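Side-chain contact in TsrE (Streptomyces laurentii, PDB 7CWW), which probably acts as a cyclase in thiopeptide antibiotic biosynthesis: residues 17-20 / 21-25. Sequence-based numbering, arbitrary orientation.
Sequences VQED and LLLDV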
ATOM      1  N   VAL A  17      -7.322 -18.526  -6.179  1.00 33.24           N
ATOM      2  CA  VAL A  17      -8.554 -19.103  -5.657  1.00 30.71           C
ATOM      3  C   VAL A  17      -9.203 -18.159  -4.650  1.00 31.31           C
ATOM      4  O   VAL A  17     -10.437 -18.073  -4.578  1.00 33.90           O
ATOM      5  CB  VAL A  17      -8.263 -20.484  -5.047  1.00 32.67           C
ATOM      6  CG1 VAL A  17      -9.538 -21.112  -4.474  1.00 31.01           C
ATOM      7  CG2 VAL A  17      -7.644 -21.402  -6.098  1.00 35.23           C
ATOM      8  N   GLN A  18      -8.398 -17.427  -3.869  1.00 26.63           N
ATOM      9  CA  GLN A  18      -8.959 -16.397  -2.995  1.00 24.74           C
ATOM     10  C   GLN A  18      -9.790 -15.409  -3.791  1.00 29.18           C
ATOM     11  O   GLN A  18     -10.850 -14.968  -3.339  1.00 31.78           O
ATOM     12  CB  GLN A  18      -7.852 -15.640  -2.262  1.00 26.39           C
ATOM     13  CG  GLN A  18      -7.018 -16.498  -1.314  1.00 24.83           C
ATOM     14  CD  GLN A  18      -5.879 -15.696  -0.759  1.00 26.15           C
ATOM     15  OE1 GLN A  18      -5.925 -14.465  -0.778  1.00 26.19           O
ATOM     16  NE2 GLN A  18      -4.841 -16.375  -0.265  1.00 26.84           N
ATOM     17  N   GLU A  19      -9.308 -15.031  -4.974  1.00 32.79           N
ATOM     18  CA  GLU A  19     -10.018 -14.042  -5.772  1.00 32.84           C
ATOM     19  C   GLU A  19     -11.358 -14.595  -6.242  1.00 32.71           C
ATOM     20  O   GLU A  19     -12.394 -13.931  -6.108  1.00 33.70           O
ATOM     21  CB  GLU A  19      -9.137 -13.622  -6.952  1.00 34.75           C
ATOM     22  CG  GLU A  19      -9.740 -12.591  -7.888  1.00 33.93           C
ATOM     23  CD  GLU A  19      -8.755 -12.177  -8.972  1.00 37.46           C
ATOM     24  OE1 GLU A  19      -7.583 -11.880  -8.628  1.00 34.80           O
ATOM     25  OE2 GLU A  19      -9.145 -12.187 -10.165  1.00 41.31           O
ATOM     26  N   ASP A  20     -11.354 -15.814  -6.801  1.00 32.06           N
ATOM     27  CA  ASP A  20     -12.600 -16.466  -7.218  1.00 32.31           C
ATOM     28  C   ASP A  20     -13.601 -16.550  -6.067  1.00 32.05           C
ATOM     29  O   ASP A  20     -14.781 -16.222  -6.228  1.00 31.53           O
ATOM     30  CB  ASP A  20     -12.309 -17.874  -7.754  1.00 38.71           C
ATOM     31  CG  ASP A  20     -11.497 -17.865  -9.042  1.00 48.19           C
ATOM     32  OD1 ASP A  20     -11.648 -16.925  -9.856  1.00 49.58           O
ATOM     33  OD2 ASP A  20     -10.706 -18.812  -9.241  1.00 51.07           O
ATOM     34  N   LEU A  21     -13.147 -17.017  -4.896  1.00 32.07           N
ATOM     35  CA  LEU A  21     -14.041 -17.135  -3.744  1.00 31.38           C
ATOM     36  C   LEU A  21     -14.585 -15.780  -3.327  1.00 30.19           C
ATOM     37  O   LEU A  21     -15.759 -15.646  -2.956  1.00 33.23           O
ATOM     38  CB  LEU A  21     -13.301 -17.777  -2.572  1.00 32.10           C
ATOM     39  CG  LEU A  21     -12.976 -19.253  -2.713  1.00 30.73           C
ATOM     40  CD1 LEU A  21     -12.032 -19.679  -1.591  1.00 33.56           C
ATOM     41  CD2 LEU A  21     -14.278 -20.038  -2.689  1.00 35.03           C
ATOM     42  N   LEU A  22     -13.736 -14.764  -3.359  1.00 29.52           N
ATOM     43  CA  LEU A  22     -14.161 -13.429  -2.965  1.00 30.97           C
ATOM     44  C   LEU A  22     -15.240 -12.895  -3.901  1.00 32.05           C
ATOM     45  O   LEU A  22     -16.298 -12.431  -3.450  1.00 33.70           O
ATOM     46  CB  LEU A  22     -12.938 -12.515  -2.944  1.00 30.60           C
ATOM     47  CG  LEU A  22     -13.006 -11.106  -2.380  1.00 33.88           C
ATOM     48  CD1 LEU A  22     -13.640 -11.077  -0.996  1.00 32.74           C
ATOM     49  CD2 LEU A  22     -11.579 -10.590  -2.319  1.00 35.10           C
ATOM     50  N   LEU A  23     -14.997 -12.959  -5.213  1.00 33.50           N
ATOM     51  CA  LEU A  23     -15.929 -12.361  -6.165  1.00 34.98           C
ATOM     52  C   LEU A  23     -17.181 -13.200  -6.362  1.00 36.16           C
ATOM     53  O   LEU A  23     -18.258 -12.644  -6.611  1.00 40.16           O
ATOM     54  CB  LEU A  23     -15.252 -12.148  -7.518  1.00 31.08           C
ATOM     55  CG  LEU A  23     -14.002 -11.268  -7.505  1.00 32.42           C
ATOM     56  CD1 LEU A  23     -13.394 -11.184  -8.906  1.00 32.46           C
ATOM     57  CD2 LEU A  23     -14.363  -9.900  -6.985  1.00 35.81           C
ATOM     58  N   ASP A  24     -17.067 -14.523  -6.279  1.00 31.34           N
ATOM     59  CA  ASP A  24     -18.175 -15.397  -6.645  1.00 33.89           C
ATOM     60  C   ASP A  24     -18.933 -15.978  -5.460  1.00 35.53           C
ATOM     61  O   ASP A  24     -20.080 -16.394  -5.634  1.00 36.21           O
ATOM     62  CB  ASP A  24     -17.670 -16.542  -7.531  1.00 36.98           C
ATOM     63  CG  ASP A  24     -17.047 -16.035  -8.826  1.00 45.72           C
ATOM     64  OD1 ASP A  24     -17.348 -14.881  -9.225  1.00 40.44           O
ATOM     65  OD2 ASP A  24     -16.261 -16.784  -9.441  1.00 50.50           O
ATOM     66  N   VAL A  25     -18.335 -16.021  -4.269  1.00 33.02           N
ATOM     67  CA  VAL A  25     -18.972 -16.650  -3.114  1.00 33.81           C
ATOM     68  C   VAL A  25     -19.097 -15.654  -1.965  1.00 35.07           C
ATOM     69  O   VAL A  25     -20.199 -15.395  -1.468  1.00 30.63           O
ATOM     70  CB  VAL A  25     -18.177 -17.901  -2.674  1.00 36.21           C
ATOM     71  CG1 VAL A  25     -18.817 -18.565  -1.451  1.00 31.24           C
ATOM     72  CG2 VAL A  25     -18.068 -18.890  -3.814  1.00 36.26           C
TER
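The carbonyl oxygen of D20 receives the amide of D24, N to O 2.8 Å, in the shortest of four successive i to i+4 bonds. The hydrogen bond is bent, 148° at the hydrogen, and the donor is tilted from the carbonyl plane. Beside this bond D24 packs its CB against the same D20 O at 3.2 Å. Its CG stands anti to its own carbonyl carbon (chi1 -61°), an orientation that leaves OD2 of D24 4.6 Å from OD1 of D20. Two carboxylates so close would be expected to repel, but NH2 of R128 forms salt bridges to both D20 OD1 and D24 OD2, which would offset the repulsion and probably keeps both ionised. The same four-residue spacing pairs E19 with L23. Their side chains run alongside each other in one direction, CG of E19 meeting CD1 of L23 at 4.0 Å. E19 is extended, with CG anti to the backbone N, and its carboxylate reaches a salt bridge with R134. This is i to i+4 side-chain pairing along an alpha-helix, here helix 15-35, which packs against strand 52-61 through Q18 and against helix 106-127 through L22 and L23; NE2 of Q18 is hydrogen-bonded to V13 O and OE1 to R46 NE. V17 and L21 are paired in the same way, CG1 of V17 lying 4.1 Å from CD1 of L21 as the two side chains point the same way. Along the backbone of this pair, L21 N gives a nearly straight bond to V17 O, 171° at the hydrogen.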